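Local coordinates for RsfP (Uncultured bacterium, PDB 4GLJ), which probably catalyses the phosphate-dependent cleavage of methylthioadenosine and binds the dye rhodamine B, at residues 94-106 / 189-203. Numbering follows the deposited sequence.
Sequences VSVSAVGSLQETL and RQMQADIIGMTNMPE. With RHB (N-[9-(2-carboxyphenyl)-6-(diethylamino)-3H-xanthen-3-ylidene]-N-ethylethanaminium), chain C; PO4 (phosphate ion), chain D.
The amide of N200 reaches from just beyond strand 195-197 to two serines of strand 94-101. Its OD1 accepts a hydrogen bond from S95 OG at 2.7 Å, with the donor tilted 32° from the carbonyl plane. Its ND2 donates to S97 OG at 2.8 Å. S97 OG in turn donates to S95 OG, which closes the group. T216 also bonds OD1. Replacing this side chain by the short one of an alanine is likely to leave S95 OG without its acceptor here and S97 OG without the amide donor, deep in the protein.

Further along, G100 and I196 form an antiparallel hydrogen-bonded pair, with G100 N to I196 O at 2.9 Å. This pairing lies within the large mixed central sheet of the phosphorylase superfamily fold, and it lines a ligand site. A98 N donates to a phosphate ion, which S22, R64 and H65 also bond, consistent with the phosphate site of the family. I196 CG1 and CG2 pack on an ethyl arm of rhodamine B. G100, with no side chain, packs close to the dye.

V99 CG2 lies 3.8 Å from I195 CB. The L106 and I195 side chains cross at about a right angle, L106 CD1 touching I195 CG2. L102 CD1 rests on A193 CB.

The far end is looser and watered. Q103 bends at chi2 (-61°), which brings NE2 to A193 O at 3.1 Å, with A193 O in the plane of the Q103 amide. R189 NH1 donates to L102 O at 2.6 Å, in the carbonyl plane, and W226 forms a cation-pi contact with R189. One water joins Q103 NE2 to R189 O, and a second links R189 NH1 to E104 N.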
ATOM      1  N   VAL A  94     -10.942  21.152  12.361  1.00 23.01           N
ATOM      2  CA  VAL A  94     -11.334  21.314  10.989  1.00 23.79           C
ATOM      3  C   VAL A  94     -10.058  21.282  10.153  1.00 23.82           C
ATOM      4  O   VAL A  94      -9.193  22.116  10.254  1.00 23.42           O
ATOM      5  CB  VAL A  94     -12.102  22.635  10.696  1.00 25.63           C
ATOM      6  CG1 VAL A  94     -12.488  22.711   9.196  1.00 25.98           C
ATOM      7  CG2 VAL A  94     -13.382  22.657  11.540  1.00 27.73           C
ATOM      8  N   SER A  95     -10.003  20.331   9.244  1.00 22.29           N
ATOM      9  CA  SER A  95      -8.862  20.187   8.319  1.00 23.78           C
ATOM     10  C   SER A  95      -9.307  20.899   7.028  1.00 25.50           C
ATOM     11  O   SER A  95     -10.406  20.675   6.498  1.00 27.12           O
ATOM     12  CB  SER A  95      -8.715  18.685   7.964  1.00 25.56           C
ATOM     13  OG  SER A  95      -8.121  18.600   6.644  1.00 29.83           O
ATOM     14  N   VAL A  96      -8.465  21.749   6.520  1.00 22.85           N
ATOM     15  CA  VAL A  96      -8.798  22.500   5.359  1.00 27.76           C
ATOM     16  C   VAL A  96      -7.817  22.088   4.303  1.00 31.81           C
ATOM     17  O   VAL A  96      -6.616  22.315   4.482  1.00 34.02           O
ATOM     18  CB  VAL A  96      -8.717  24.020   5.604  1.00 29.20           C
ATOM     19  CG1 VAL A  96      -9.099  24.710   4.287  1.00 32.28           C
ATOM     20  CG2 VAL A  96      -9.648  24.443   6.780  1.00 28.63           C
ATOM     21  N   SER A  97      -8.305  21.401   3.260  1.00 29.88           N
ATOM     22  CA  SER A  97      -7.421  20.718   2.312  1.00 30.09           C
ATOM     23  C   SER A  97      -7.746  20.953   0.838  1.00 29.70           C
ATOM     24  O   SER A  97      -8.936  20.927   0.454  1.00 29.50           O
ATOM     25  CB  SER A  97      -7.548  19.234   2.551  1.00 31.30           C
ATOM     26  OG  SER A  97      -7.086  19.049   3.864  1.00 38.80           O
ATOM     27  N   ALA A  98      -6.693  21.092   0.021  1.00 27.20           N
ATOM     28  CA  ALA A  98      -6.869  21.288  -1.417  1.00 28.04           C
ATOM     29  C   ALA A  98      -7.104  19.890  -1.977  1.00 26.47           C
ATOM     30  O   ALA A  98      -6.411  18.904  -1.551  1.00 27.16           O
ATOM     31  CB  ALA A  98      -5.616  21.894  -2.061  1.00 25.35           C
ATOM     32  N   VAL A  99      -8.074  19.766  -2.886  1.00 23.24           N
ATOM     33  CA  VAL A  99      -8.344  18.458  -3.498  1.00 23.42           C
ATOM     34  C   VAL A  99      -8.559  18.591  -4.997  1.00 25.28           C
ATOM     35  O   VAL A  99      -8.787  19.692  -5.567  1.00 25.98           O
ATOM     36  CB  VAL A  99      -9.602  17.733  -2.904  1.00 21.89           C
ATOM     37  CG1 VAL A  99      -9.348  17.392  -1.432  1.00 20.27           C
ATOM     38  CG2 VAL A  99     -10.884  18.546  -3.191  1.00 21.09           C
ATOM     39  N   GLY A 100      -8.400  17.456  -5.656  1.00 25.08           N
ATOM     40  CA  GLY A 100      -8.794  17.351  -7.048  1.00 26.67           C
ATOM     41  C   GLY A 100     -10.174  16.787  -7.146  1.00 25.61           C
ATOM     42  O   GLY A 100     -10.585  15.982  -6.327  1.00 23.94           O
ATOM     43  N   SER A 101     -10.907  17.169  -8.171  1.00 26.61           N
ATOM     44  CA  SER A 101     -12.255  16.616  -8.344  1.00 26.59           C
ATOM     45  C   SER A 101     -12.234  15.390  -9.247  1.00 28.01           C
ATOM     46  O   SER A 101     -11.543  15.371 -10.292  1.00 27.89           O
ATOM     47  CB  SER A 101     -13.182  17.649  -9.024  1.00 31.50           C
ATOM     48  OG  SER A 101     -14.363  16.978  -9.540  1.00 29.47           O
ATOM     49  N   LEU A 102     -12.980  14.375  -8.867  1.00 24.96           N
ATOM     50  CA  LEU A 102     -13.199  13.200  -9.740  1.00 27.04           C
ATOM     51  C   LEU A 102     -14.597  13.192 -10.358  1.00 29.31           C
ATOM     52  O   LEU A 102     -14.978  12.238 -11.024  1.00 33.06           O
ATOM     53  CB  LEU A 102     -13.022  11.916  -8.887  1.00 25.27           C
ATOM     54  CG  LEU A 102     -11.628  11.694  -8.262  1.00 28.39           C
ATOM     55  CD1 LEU A 102     -11.637  10.602  -7.199  1.00 25.03           C
ATOM     56  CD2 LEU A 102     -10.609  11.384  -9.387  1.00 29.90           C
ATOM     57  N   GLN A 103     -15.363  14.275 -10.240  1.00 30.74           N
ATOM     58  CA  GLN A 103     -16.762  14.251 -10.654  1.00 30.70           C
ATOM     59  C   GLN A 103     -17.046  15.575 -11.384  1.00 32.96           C
ATOM     60  O   GLN A 103     -16.659  16.683 -10.920  1.00 29.74           O
ATOM     61  CB  GLN A 103     -17.698  14.118  -9.414  1.00 33.85           C
ATOM     62  CG  GLN A 103     -17.554  12.852  -8.570  1.00 32.75           C
ATOM     63  CD  GLN A 103     -17.858  11.592  -9.392  1.00 41.85           C
ATOM     64  OE1 GLN A 103     -18.623  11.670 -10.343  1.00 43.46           O
ATOM     65  NE2 GLN A 103     -17.211  10.448  -9.071  1.00 40.25           N
ATOM     66  N   GLU A 104     -17.709  15.455 -12.525  1.00 32.04           N
ATOM     67  CA  GLU A 104     -18.116  16.642 -13.324  1.00 39.56           C
ATOM     68  C   GLU A 104     -18.773  17.792 -12.564  1.00 37.99           C
ATOM     69  O   GLU A 104     -18.544  18.988 -12.816  1.00 39.40           O
ATOM     70  CB  GLU A 104     -19.043  16.199 -14.441  1.00 43.66           C
ATOM     71  CG  GLU A 104     -19.173  17.304 -15.460  1.00 60.26           C
ATOM     72  CD  GLU A 104     -17.798  17.816 -15.940  1.00 69.55           C
ATOM     73  OE1 GLU A 104     -16.921  16.972 -16.323  1.00 68.96           O
ATOM     74  OE2 GLU A 104     -17.612  19.068 -15.935  1.00 74.33           O
ATOM     75  N   THR A 105     -19.642  17.429 -11.643  1.00 38.13           N
ATOM     76  CA  THR A 105     -20.392  18.438 -10.909  1.00 39.05           C
ATOM     77  C   THR A 105     -19.605  19.087  -9.771  1.00 37.59           C
ATOM     78  O   THR A 105     -20.069  20.065  -9.203  1.00 35.32           O
ATOM     79  CB  THR A 105     -21.604  17.788 -10.278  1.00 41.52           C
ATOM     80  OG1 THR A 105     -21.127  16.633  -9.589  1.00 45.62           O
ATOM     81  CG2 THR A 105     -22.613  17.410 -11.384  1.00 46.36           C
ATOM     82  N   LEU A 106     -18.432  18.543  -9.401  1.00 34.93           N
ATOM     83  CA  LEU A 106     -17.553  19.229  -8.421  1.00 34.18           C
ATOM     84  C   LEU A 106     -16.496  20.023  -9.177  1.00 34.96           C
ATOM     85  O   LEU A 106     -15.498  19.439  -9.713  1.00 35.76           O
ATOM     86  CB  LEU A 106     -16.887  18.242  -7.464  1.00 33.37           C
ATOM     87  CG  LEU A 106     -17.880  17.233  -6.884  1.00 36.07           C
ATOM     88  CD1 LEU A 106     -17.157  16.172  -6.085  1.00 34.92           C
ATOM     89  CD2 LEU A 106     -18.871  17.928  -5.990  1.00 35.38           C
ATOM     90  N   ARG A 189     -12.721   6.781  -9.593  1.00 25.29           N
ATOM     91  CA  ARG A 189     -14.121   6.955 -10.014  1.00 30.45           C
ATOM     92  C   ARG A 189     -14.971   5.679  -9.918  1.00 33.66           C
ATOM     93  O   ARG A 189     -16.168   5.738  -9.493  1.00 33.78           O
ATOM     94  CB  ARG A 189     -14.236   7.598 -11.433  1.00 35.76           C
ATOM     95  CG  ARG A 189     -13.647   9.015 -11.565  1.00 38.02           C
ATOM     96  CD  ARG A 189     -13.760   9.642 -12.992  1.00 39.89           C
ATOM     97  NE  ARG A 189     -15.023   9.251 -13.626  1.00 47.06           N
ATOM     98  CZ  ARG A 189     -16.183   9.922 -13.609  1.00 56.91           C
ATOM     99  NH1 ARG A 189     -16.311  11.112 -13.002  1.00 55.47           N
ATOM    100  NH2 ARG A 189     -17.244   9.401 -14.231  1.00 60.63           N
ATOM    101  N   GLN A 190     -14.411   4.520 -10.315  1.00 31.78           N
ATOM    102  CA  GLN A 190     -15.160   3.272 -10.292  1.00 35.82           C
ATOM    103  C   GLN A 190     -15.402   2.865  -8.803  1.00 35.50           C
ATOM    104  O   GLN A 190     -16.390   2.177  -8.470  1.00 39.00           O
ATOM    105  CB  GLN A 190     -14.377   2.203 -11.112  1.00 39.15           C
ATOM    106  CG  GLN A 190     -14.837   0.768 -10.904  1.00 50.63           C
ATOM    107  CD  GLN A 190     -13.954  -0.235 -11.648  1.00 56.70           C
ATOM    108  OE1 GLN A 190     -13.466   0.045 -12.744  1.00 61.98           O
ATOM    109  NE2 GLN A 190     -13.732  -1.387 -11.045  1.00 62.72           N
ATOM    110  N   MET A 191     -14.522   3.315  -7.908  1.00 33.39           N
ATOM    111  CA  MET A 191     -14.678   2.997  -6.461  1.00 38.48           C
ATOM    112  C   MET A 191     -15.653   3.991  -5.836  1.00 37.34           C
ATOM    113  O   MET A 191     -15.833   3.960  -4.652  1.00 42.26           O
ATOM    114  CB  MET A 191     -13.358   3.168  -5.693  1.00 38.43           C
ATOM    115  CG  MET A 191     -12.259   2.177  -6.021  1.00 42.91           C
ATOM    116  SD  MET A 191     -10.623   2.856  -5.602  1.00 42.34           S
ATOM    117  CE  MET A 191     -10.831   3.580  -4.029  1.00 35.05           C
ATOM    118  N   GLN A 192     -16.239   4.880  -6.638  1.00 35.87           N
ATOM    119  CA  GLN A 192     -17.210   5.920  -6.168  1.00 39.10           C
ATOM    120  C   GLN A 192     -16.568   6.997  -5.304  1.00 35.65           C
ATOM    121  O   GLN A 192     -17.223   7.519  -4.434  1.00 39.15           O
ATOM    122  CB  GLN A 192     -18.325   5.321  -5.309  1.00 42.87           C
ATOM    123  CG  GLN A 192     -18.840   3.979  -5.746  1.00 51.74           C
ATOM    124  CD  GLN A 192     -19.821   4.132  -6.850  1.00 55.44           C
ATOM    125  OE1 GLN A 192     -21.014   4.028  -6.627  1.00 62.11           O
ATOM    126  NE2 GLN A 192     -19.326   4.411  -8.053  1.00 56.06           N
ATOM    127  N   ALA A 193     -15.295   7.272  -5.475  1.00 32.39           N
ATOM    128  CA  ALA A 193     -14.712   8.380  -4.802  1.00 31.03           C
ATOM    129  C   ALA A 193     -15.067   9.668  -5.594  1.00 33.85           C
ATOM    130  O   ALA A 193     -15.181   9.612  -6.820  1.00 33.07           O
ATOM    131  CB  ALA A 193     -13.200   8.209  -4.745  1.00 28.65           C
ATOM    132  N   ASP A 194     -15.085  10.830  -4.918  1.00 25.95           N
ATOM    133  CA  ASP A 194     -15.555  12.087  -5.510  1.00 26.06           C
ATOM    134  C   ASP A 194     -14.447  13.143  -5.616  1.00 24.58           C
ATOM    135  O   ASP A 194     -14.463  13.964  -6.529  1.00 26.94           O
ATOM    136  CB  ASP A 194     -16.690  12.628  -4.627  1.00 27.68           C
ATOM    137  CG  ASP A 194     -17.894  11.677  -4.617  1.00 33.26           C
ATOM    138  OD1 ASP A 194     -18.276  11.175  -3.532  1.00 33.69           O
ATOM    139  OD2 ASP A 194     -18.430  11.391  -5.737  1.00 35.26           O
ATOM    140  N   ILE A 195     -13.530  13.114  -4.663  1.00 21.63           N
ATOM    141  CA  ILE A 195     -12.408  14.032  -4.576  1.00 21.07           C
ATOM    142  C   ILE A 195     -11.163  13.218  -4.119  1.00 21.58           C
ATOM    143  O   ILE A 195     -11.301  12.175  -3.488  1.00 21.70           O
ATOM    144  CB  ILE A 195     -12.691  15.193  -3.615  1.00 21.29           C
ATOM    145  CG1 ILE A 195     -12.961  14.689  -2.175  1.00 22.21           C
ATOM    146  CG2 ILE A 195     -13.861  16.047  -4.173  1.00 21.45           C
ATOM    147  CD1 ILE A 195     -13.229  15.763  -1.111  1.00 22.58           C
ATOM    148  N   ILE A 196      -9.993  13.752  -4.450  1.00 20.20           N
ATOM    149  CA  ILE A 196      -8.720  13.169  -4.217  1.00 20.28           C
ATOM    150  C   ILE A 196      -7.780  14.127  -3.539  1.00 20.71           C
ATOM    151  O   ILE A 196      -7.557  15.289  -3.996  1.00 21.78           O
ATOM    152  CB  ILE A 196      -8.116  12.578  -5.534  1.00 21.48           C
ATOM    153  CG1 ILE A 196      -6.695  11.974  -5.277  1.00 21.42           C
ATOM    154  CG2 ILE A 196      -8.069  13.612  -6.658  1.00 24.35           C
ATOM    155  CD1 ILE A 196      -6.437  10.843  -6.248  1.00 25.36           C
ATOM    156  N   GLY A 197      -7.153  13.661  -2.473  1.00 20.49           N
ATOM    157  CA  GLY A 197      -6.159  14.506  -1.813  1.00 22.10           C
ATOM    158  C   GLY A 197      -5.011  13.605  -1.308  1.00 23.17           C
ATOM    159  O   GLY A 197      -5.005  12.418  -1.614  1.00 20.90           O
ATOM    160  N   MET A 198      -4.021  14.183  -0.601  1.00 20.52           N
ATOM    161  CA  MET A 198      -2.822  13.395  -0.202  1.00 22.95           C
ATOM    162  C   MET A 198      -2.593  13.434   1.285  1.00 20.30           C
ATOM    163  O   MET A 198      -1.585  12.865   1.767  1.00 23.68           O
ATOM    164  CB  MET A 198      -1.589  13.934  -0.948  1.00 23.06           C
ATOM    165  CG  MET A 198      -1.738  13.863  -2.483  1.00 24.78           C
ATOM    166  SD  MET A 198      -0.219  14.386  -3.288  1.00 25.71           S
ATOM    167  CE  MET A 198      -0.724  14.215  -4.980  1.00 25.45           C
ATOM    168  N   THR A 199      -3.458  14.152   2.020  1.00 20.63           N
ATOM    169  CA  THR A 199      -3.040  14.457   3.423  1.00 22.94           C
ATOM    170  C   THR A 199      -4.018  14.018   4.556  1.00 24.70           C
ATOM    171  O   THR A 199      -3.575  13.906   5.729  1.00 23.14           O
ATOM    172  CB  THR A 199      -2.805  15.998   3.625  1.00 23.91           C
ATOM    173  OG1 THR A 199      -4.021  16.693   3.233  1.00 24.26           O
ATOM    174  CG2 THR A 199      -1.687  16.485   2.792  1.00 25.03           C
ATOM    175  N   ASN A 200      -5.313  13.823   4.256  1.00 20.51           N
ATOM    176  CA  ASN A 200      -6.251  13.648   5.356  1.00 23.14           C
ATOM    177  C   ASN A 200      -6.226  12.239   5.967  1.00 22.01           C
ATOM    178  O   ASN A 200      -6.816  12.018   7.023  1.00 24.66           O
ATOM    179  CB  ASN A 200      -7.652  14.154   4.964  1.00 23.26           C
ATOM    180  CG  ASN A 200      -7.704  15.721   4.954  1.00 28.59           C
ATOM    181  OD1 ASN A 200      -8.680  16.294   5.391  1.00 29.71           O
ATOM    182  ND2 ASN A 200      -6.566  16.401   4.613  1.00 27.39           N
ATOM    183  N   MET A 201      -5.463  11.328   5.361  1.00 23.11           N
ATOM    184  CA  MET A 201      -5.035  10.076   6.016  1.00 19.15           C
ATOM    185  C   MET A 201      -3.524  10.118   6.123  1.00 20.36           C
ATOM    186  O   MET A 201      -2.859  10.397   5.138  1.00 21.06           O
ATOM    187  CB  MET A 201      -5.496   8.847   5.215  1.00 18.89           C
ATOM    188  CG  MET A 201      -7.009   8.610   5.258  1.00 21.29           C
ATOM    189  SD  MET A 201      -7.428   7.929   6.900  1.00 25.99           S
ATOM    190  CE  MET A 201      -9.184   7.641   6.715  1.00 24.62           C
ATOM    191  N   PRO A 202      -2.948   9.828   7.297  1.00 20.45           N
ATOM    192  CA  PRO A 202      -3.615   9.167   8.445  1.00 21.46           C
ATOM    193  C   PRO A 202      -4.194  10.172   9.452  1.00 21.79           C
ATOM    194  O   PRO A 202      -4.649   9.739  10.486  1.00 22.64           O
ATOM    195  CB  PRO A 202      -2.460   8.380   9.091  1.00 21.98           C
ATOM    196  CG  PRO A 202      -1.295   9.319   8.873  1.00 22.63           C
ATOM    197  CD  PRO A 202      -1.470   9.789   7.442  1.00 22.67           C
ATOM    198  N   GLU A 203      -4.217  11.461   9.091  1.00 22.55           N
ATOM    199  CA  GLU A 203      -4.666  12.546  10.040  1.00 24.11           C
ATOM    200  C   GLU A 203      -6.032  12.216  10.634  1.00 22.99           C
ATOM    201  O   GLU A 203      -6.184  12.315  11.873  1.00 23.39           O
ATOM    202  CB  GLU A 203      -4.712  13.864   9.303  1.00 22.24           C
ATOM    203  CG  GLU A 203      -4.426  15.102  10.096  1.00 25.82           C
ATOM    204  CD  GLU A 203      -4.372  16.322   9.187  1.00 27.23           C
ATOM    205  OE1 GLU A 203      -5.478  16.752   8.725  1.00 25.89           O
ATOM    206  OE2 GLU A 203      -3.254  16.808   8.843  1.00 26.04           O
TER
HETATM  207  O2  RHB C 302      -5.304  21.179 -10.697  0.50 63.09           O
HETATM  208  C26 RHB C 302      -4.713  22.280 -10.614  0.50 65.11           C
HETATM  209  C19 RHB C 302      -3.806  22.447  -9.425  0.50 64.06           C
HETATM  210  C14 RHB C 302      -3.473  21.326  -8.708  0.50 59.19           C
HETATM  211  C15 RHB C 302      -2.637  21.434  -7.603  0.50 64.93           C
HETATM  212  C16 RHB C 302      -2.153  22.666  -7.180  0.50 65.51           C
HETATM  213  C17 RHB C 302      -2.502  23.808  -7.890  0.50 61.93           C
HETATM  214  C18 RHB C 302      -3.330  23.687  -9.001  0.50 65.50           C
HETATM  215  C9  RHB C 302      -3.927  19.983  -9.142  0.50 58.60           C
HETATM  216  C8  RHB C 302      -3.937  19.632 -10.578  0.50 57.97           C
HETATM  217  C13 RHB C 302      -3.563  20.612 -11.487  0.50 61.82           C
HETATM  218  C12 RHB C 302      -3.584  20.337 -12.844  0.50 61.49           C
HETATM  219  C11 RHB C 302      -3.964  19.081 -13.306  0.50 64.70           C
HETATM  220  N1  RHB C 302      -3.943  18.900 -14.717  0.50 63.57           N
HETATM  221  C35 RHB C 302      -2.597  19.185 -15.258  0.50 65.86           C
HETATM  222  C36 RHB C 302      -2.544  20.524 -15.969  0.50 68.16           C
HETATM  223  C22 RHB C 302      -4.357  17.546 -15.148  0.50 64.31           C
HETATM  224  C23 RHB C 302      -3.460  17.040 -16.266  0.50 55.15           C
HETATM  225  C10 RHB C 302      -4.342  18.087 -12.377  0.50 63.59           C
HETATM  226  C7  RHB C 302      -4.326  18.351 -10.986  0.50 61.12           C
HETATM  227  O1  RHB C 302      -4.705  17.394 -10.028  0.50 55.99           O
HETATM  228  C1  RHB C 302      -4.696  17.663  -8.652  0.50 55.68           C
HETATM  229  C2  RHB C 302      -4.313  18.933  -8.175  0.50 57.28           C
HETATM  230  C6  RHB C 302      -5.062  16.701  -7.694  0.50 49.32           C
HETATM  231  C5  RHB C 302      -5.022  17.073  -6.335  0.50 46.78           C
HETATM  232  C4  RHB C 302      -4.655  18.328  -5.888  0.50 47.50           C
HETATM  233  C3  RHB C 302      -4.290  19.268  -6.823  0.50 57.06           C
HETATM  234  N2  RHB C 302      -5.301  16.152  -5.346  0.50 40.73           N
HETATM  235  C24 RHB C 302      -4.764  14.952  -5.951  0.50 41.44           C
HETATM  236  C25 RHB C 302      -3.895  14.303  -4.913  0.50 36.24           C
HETATM  237  C33 RHB C 302      -4.330  16.395  -4.277  0.50 37.67           C
HETATM  238  C34 RHB C 302      -4.580  17.730  -3.590  0.50 35.99           C
HETATM  239  O3  RHB C 302      -4.898  23.200 -11.460  0.50 61.54           O
HETATM  240  P   PO4 D 303      -3.340  19.708   1.522  1.00 29.63           P
HETATM  241  O1  PO4 D 303      -2.473  19.642   0.298  1.00 35.17           O
HETATM  242  O2  PO4 D 303      -4.137  20.971   1.298  1.00 31.83           O
HETATM  243  O3  PO4 D 303      -4.143  18.462   1.494  1.00 32.51           O
HETATM  244  O4  PO4 D 303      -2.544  19.827   2.817  1.00 31.80           O
HETATM  245  O   HOH W   1     -17.798   7.825  -9.821  1.00 42.81           O
HETATM  246  O   HOH W   2     -18.608  12.977 -13.418  1.00 44.99           O